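Local coordinates for ethylbenzene dehydrogenase alpha-subunit (Aromatoleum aromaticum, PDB 2IVF), which belongs to the molybdopterin oxidoreductase family and holds a molybdenum atom and an iron/sulfur cluster, at residues 406-411 and 826-831; 412-417 and 426-431. All blocks are in the same frame, centred on the assembly; numbering follows the deposited sequence.

Contact 1: residues 406-411 and 826-831; sequences REHLKD and ESLPTH
Pro829 O takes a hydrogen bond from His408 NE2, with 2.7 Å between the two atoms. The donor lies in the carbonyl plane, and the C=O...N angle is 152°. The bond is short but bent at the hydrogen, with an N-H...O angle of 139°. The oxygen sits near the ring edge but 24° out of the imidazole plane. His408 lies on helix 401-408. Its CG stands anti to the backbone N, which carries the ring toward the 826-831 loop. Thr830 lies at the same edge of the ring. Its OG1 is 3.4 Å from His408 CE1, a close carbon-oxygen approach, and its side chain crosses that of the histidine at about a right angle. Leu828 adds the apolar part. Its CB lies over one face of the imidazole, while its CD1 packs at 3.8 Å from His408 CB. The two side chains run past each other in opposite directions. Tyr412 reaches the same place: its ring meets that of His408 at an inclined angle, and its OH is hydrogen-bonded to Thr830 OG1 and to His831 N. Arg459 of helix 454-467 bonds Glu826 O and Ser827 O. The contact thus joins a helix in the molybdopterin oxidoreductase region to an irregular segment more than 400 residues later. One imidazole carries the polar link and most of the packing. Because the acceptor is a backbone carbonyl, the bond probably fixes the backbone at Pro829 rather than a side chain, and its geometry is consistent with a proton on NE2 of His408.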
# COMPACT_ATOMS: atom_id res chain seq x y z
N ARG A 406 18.87 -33.82 19.01
CA ARG A 406 17.91 -34.52 19.88
C ARG A 406 18.07 -34.04 21.31
O ARG A 406 17.09 -33.76 21.96
CB ARG A 406 18.12 -36.04 19.88
CG ARG A 406 17.72 -36.71 18.59
CD ARG A 406 18.07 -38.15 18.66
NE ARG A 406 17.00 -38.92 19.26
CZ ARG A 406 17.16 -40.11 19.85
NH1 ARG A 406 18.36 -40.68 19.99
NH2 ARG A 406 16.09 -40.72 20.32
N GLU A 407 19.31 -33.94 21.79
CA GLU A 407 19.56 -33.42 23.14
C GLU A 407 19.05 -31.97 23.26
O GLU A 407 18.35 -31.62 24.20
CB GLU A 407 21.07 -33.52 23.46
CG GLU A 407 21.55 -32.83 24.74
CD GLU A 407 23.09 -32.93 24.95
OE1 GLU A 407 23.80 -31.89 24.80
OE2 GLU A 407 23.60 -34.03 25.29
N HIS A 408 19.43 -31.14 22.30
CA HIS A 408 19.18 -29.72 22.34
C HIS A 408 17.67 -29.44 22.34
O HIS A 408 17.19 -28.56 23.05
CB HIS A 408 19.86 -29.14 21.10
CG HIS A 408 19.56 -27.69 20.86
ND1 HIS A 408 19.94 -26.70 21.73
CD2 HIS A 408 18.99 -27.08 19.80
CE1 HIS A 408 19.57 -25.53 21.23
NE2 HIS A 408 19.00 -25.73 20.06
N LEU A 409 16.93 -30.23 21.56
CA LEU A 409 15.50 -30.04 21.43
C LEU A 409 14.76 -30.51 22.68
O LEU A 409 13.54 -30.29 22.79
CB LEU A 409 14.95 -30.78 20.19
CG LEU A 409 15.31 -30.14 18.85
CD1 LEU A 409 14.88 -31.03 17.70
CD2 LEU A 409 14.69 -28.72 18.70
N LYS A 410 15.46 -31.11 23.64
CA LYS A 410 14.82 -31.36 24.95
C LYS A 410 14.35 -30.06 25.66
O LYS A 410 13.49 -30.09 26.53
CB LYS A 410 15.73 -32.18 25.85
CG LYS A 410 15.86 -33.60 25.31
CD LYS A 410 16.66 -34.52 26.19
CE LYS A 410 16.72 -35.92 25.58
NZ LYS A 410 17.64 -36.80 26.37
N ASP A 411 14.93 -28.94 25.27
CA ASP A 411 14.57 -27.64 25.80
C ASP A 411 13.43 -27.02 24.98
O ASP A 411 12.97 -25.93 25.32
CB ASP A 411 15.82 -26.73 25.85
CG ASP A 411 16.85 -27.20 26.90
OD1 ASP A 411 16.45 -27.89 27.88
OD2 ASP A 411 18.06 -26.93 26.74
N GLU A 826 25.28 -20.58 19.49
CA GLU A 826 24.50 -20.64 18.25
C GLU A 826 24.97 -21.70 17.23
O GLU A 826 24.62 -21.63 16.03
CB GLU A 826 24.45 -19.26 17.59
CG GLU A 826 23.79 -18.24 18.41
CD GLU A 826 23.55 -16.95 17.71
OE1 GLU A 826 23.38 -16.95 16.47
OE2 GLU A 826 23.48 -15.93 18.44
N SER A 827 25.72 -22.69 17.67
CA SER A 827 26.15 -23.76 16.74
C SER A 827 24.97 -24.51 16.15
O SER A 827 25.01 -24.89 14.98
CB SER A 827 27.07 -24.73 17.44
OG SER A 827 26.46 -25.24 18.62
N LEU A 828 23.91 -24.71 16.94
CA LEU A 828 22.64 -25.20 16.42
C LEU A 828 21.61 -24.08 16.40
O LEU A 828 21.72 -23.12 17.18
CB LEU A 828 22.11 -26.36 17.27
CG LEU A 828 22.75 -27.75 17.12
CD1 LEU A 828 22.21 -28.70 18.19
CD2 LEU A 828 22.53 -28.33 15.68
N PRO A 829 20.57 -24.23 15.57
CA PRO A 829 19.48 -23.25 15.67
C PRO A 829 18.95 -23.30 17.11
O PRO A 829 18.93 -24.34 17.74
CB PRO A 829 18.44 -23.74 14.67
CG PRO A 829 19.17 -24.74 13.80
CD PRO A 829 20.26 -25.31 14.61
N THR A 830 18.58 -22.14 17.63
CA THR A 830 18.28 -22.00 19.03
C THR A 830 17.49 -20.72 19.17
O THR A 830 17.54 -19.86 18.29
CB THR A 830 19.54 -21.92 19.86
OG1 THR A 830 19.18 -22.11 21.23
CG2 THR A 830 20.23 -20.55 19.67
N HIS A 831 16.74 -20.63 20.26
CA HIS A 831 15.96 -19.44 20.56
C HIS A 831 16.76 -18.50 21.48
O HIS A 831 17.30 -18.93 22.53
CB HIS A 831 14.65 -19.78 21.26
CG HIS A 831 13.95 -18.57 21.78
ND1 HIS A 831 13.63 -17.51 20.95
CD2 HIS A 831 13.61 -18.19 23.03
CE1 HIS A 831 13.09 -16.55 21.68
NE2 HIS A 831 13.05 -16.94 22.93

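Contact 2: residues 412-417 and 426-431; sequences YTPEKA and SLIREL
The guanidinium of Arg429 has Pro414 CB over one face and Glu415 OE2 at its edge. Pro414 CG comes nearest on the proline, 3.5 Å from Arg429 NH2, and the proline ring crosses the arginine side chain at about a right angle. At the edge, Arg429 NH2 donates to Glu415 OE2 over 3.2 Å. The N-H...O angle is 165°, so this bond of the salt bridge is nearly straight though rather long. OE2 is met on its syn side and lies close to the guanidinium plane. The carboxylate is turned 42° against that plane, so the two groups do not form a flat, two-bond pair. Glu415 starts out away from helix 425-437, and the bend in its chain at chi2 (78°) brings the carboxylate back. The rest is mainly apolar packing. Ile428 puts CG2 3.9 Å from Pro414 CB, and its CD1 reaches Ala417 CB at the same distance. Ile428 CD1 also lies 3.6 Å from Pro414 O. Thr413 is the N-cap of helix 414-421, its OG1 accepting a weak bond from Lys416 N. Gln312 and Val313 of helix 303-316 also pack on Pro414. Glu430 forms a salt bridge with Arg279 of the beta-subunit. With one long bond at its solvent-facing margin, this packing of consecutive helices probably owes less to the ion pair than to the buried Pro414, Ala417 and Ile428.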
# COMPACT_ATOMS: atom_id res chain seq x y z
N TYR A 412 12.96 -27.71 23.93
CA TYR A 412 11.96 -27.21 23.00
C TYR A 412 10.86 -28.24 22.80
O TYR A 412 10.29 -28.37 21.74
CB TYR A 412 12.61 -26.81 21.65
CG TYR A 412 13.60 -25.71 21.81
CD1 TYR A 412 13.18 -24.37 21.79
CD2 TYR A 412 14.96 -25.97 22.03
CE1 TYR A 412 14.08 -23.34 22.02
CE2 TYR A 412 15.88 -24.93 22.21
CZ TYR A 412 15.42 -23.62 22.20
OH TYR A 412 16.29 -22.58 22.43
N THR A 413 10.54 -28.99 23.85
CA THR A 413 9.32 -29.78 23.82
C THR A 413 8.20 -28.75 23.63
O THR A 413 8.38 -27.56 23.88
CB THR A 413 9.14 -30.55 25.13
OG1 THR A 413 9.00 -29.61 26.21
CG2 THR A 413 10.36 -31.49 25.38
N PRO A 414 7.05 -29.18 23.14
CA PRO A 414 6.00 -28.19 22.94
C PRO A 414 5.63 -27.36 24.17
O PRO A 414 5.37 -26.17 24.05
CB PRO A 414 4.82 -29.04 22.48
CG PRO A 414 5.43 -30.21 21.85
CD PRO A 414 6.65 -30.51 22.68
N GLU A 415 5.58 -27.98 25.32
CA GLU A 415 5.36 -27.29 26.57
C GLU A 415 6.42 -26.22 26.77
O GLU A 415 6.12 -25.08 27.07
CB GLU A 415 5.38 -28.28 27.73
CG GLU A 415 4.21 -29.27 27.74
CD GLU A 415 4.34 -30.43 26.74
OE1 GLU A 415 5.43 -30.66 26.16
OE2 GLU A 415 3.31 -31.12 26.54
N LYS A 416 7.69 -26.59 26.59
CA LYS A 416 8.77 -25.62 26.80
C LYS A 416 8.84 -24.56 25.71
O LYS A 416 9.03 -23.37 26.01
CB LYS A 416 10.09 -26.37 26.89
CG LYS A 416 10.13 -27.21 28.11
CD LYS A 416 11.45 -27.93 28.23
CE LYS A 416 11.43 -28.98 29.32
NZ LYS A 416 12.76 -29.68 29.41
N ALA A 417 8.64 -24.95 24.45
CA ALA A 417 8.67 -24.03 23.34
C ALA A 417 7.52 -23.03 23.52
O ALA A 417 7.69 -21.84 23.31
CB ALA A 417 8.52 -24.77 22.04
N SER A 426 -1.08 -26.97 21.85
CA SER A 426 -1.96 -27.65 20.91
C SER A 426 -1.59 -27.30 19.48
O SER A 426 -1.59 -28.13 18.59
CB SER A 426 -3.43 -27.32 21.21
OG SER A 426 -3.69 -25.90 21.20
N LEU A 427 -1.27 -26.03 19.28
CA LEU A 427 -0.96 -25.52 17.96
C LEU A 427 0.46 -25.89 17.50
O LEU A 427 0.70 -26.16 16.33
CB LEU A 427 -1.17 -23.99 17.99
CG LEU A 427 -1.21 -23.22 16.69
CD1 LEU A 427 -2.08 -23.96 15.60
CD2 LEU A 427 -1.69 -21.78 16.93
N ILE A 428 1.40 -25.87 18.42
CA ILE A 428 2.74 -26.39 18.16
C ILE A 428 2.66 -27.86 17.71
O ILE A 428 3.23 -28.26 16.67
CB ILE A 428 3.62 -26.25 19.39
CG1 ILE A 428 3.85 -24.76 19.71
CG2 ILE A 428 4.94 -27.06 19.18
CD1 ILE A 428 4.79 -24.45 20.98
N ARG A 429 1.92 -28.67 18.46
CA ARG A 429 1.82 -30.10 18.14
C ARG A 429 1.06 -30.31 16.84
O ARG A 429 1.50 -31.10 15.99
CB ARG A 429 1.19 -30.88 19.29
CG ARG A 429 1.60 -32.36 19.29
CD ARG A 429 1.40 -33.03 20.61
NE ARG A 429 2.49 -32.89 21.56
CZ ARG A 429 2.34 -32.54 22.84
NH1 ARG A 429 1.15 -32.22 23.35
NH2 ARG A 429 3.42 -32.48 23.61
N GLU A 430 -0.06 -29.60 16.65
CA GLU A 430 -0.81 -29.71 15.39
C GLU A 430 0.02 -29.36 14.16
O GLU A 430 -0.00 -30.08 13.16
CB GLU A 430 -2.03 -28.80 15.40
CG GLU A 430 -2.88 -28.93 14.14
CD GLU A 430 -4.12 -28.03 14.20
OE1 GLU A 430 -4.67 -27.89 15.32
OE2 GLU A 430 -4.48 -27.49 13.15
N LEU A 431 0.71 -28.23 14.21
CA LEU A 431 1.52 -27.80 13.11
C LEU A 431 2.79 -28.63 12.91
O LEU A 431 3.24 -28.80 11.76
CB LEU A 431 1.82 -26.30 13.19
CG LEU A 431 0.59 -25.42 12.96
CD1 LEU A 431 0.82 -23.89 13.29
CD2 LEU A 431 0.02 -25.58 11.51

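Contact 2 is nested within the long chain loop that contact 1 closes, and their centres lie about 15 Å apart. Contact 2 is local, joining two successive helices through a buried apolar centre with charge at its rim. Contact 1 is long-range and partly buried, and its bond is between a neutral backbone acceptor and a side chain. Tyr412, part of 412-417, also reaches the 826-831 loop and so ties the two together. Lys416 NZ probably bonds Lys410 O as well. Helix 303-316 packs against both, through Leu409 and Pro414. The beta-subunit reaches contact 2, whereas no other chain of the assembly touches contact 1.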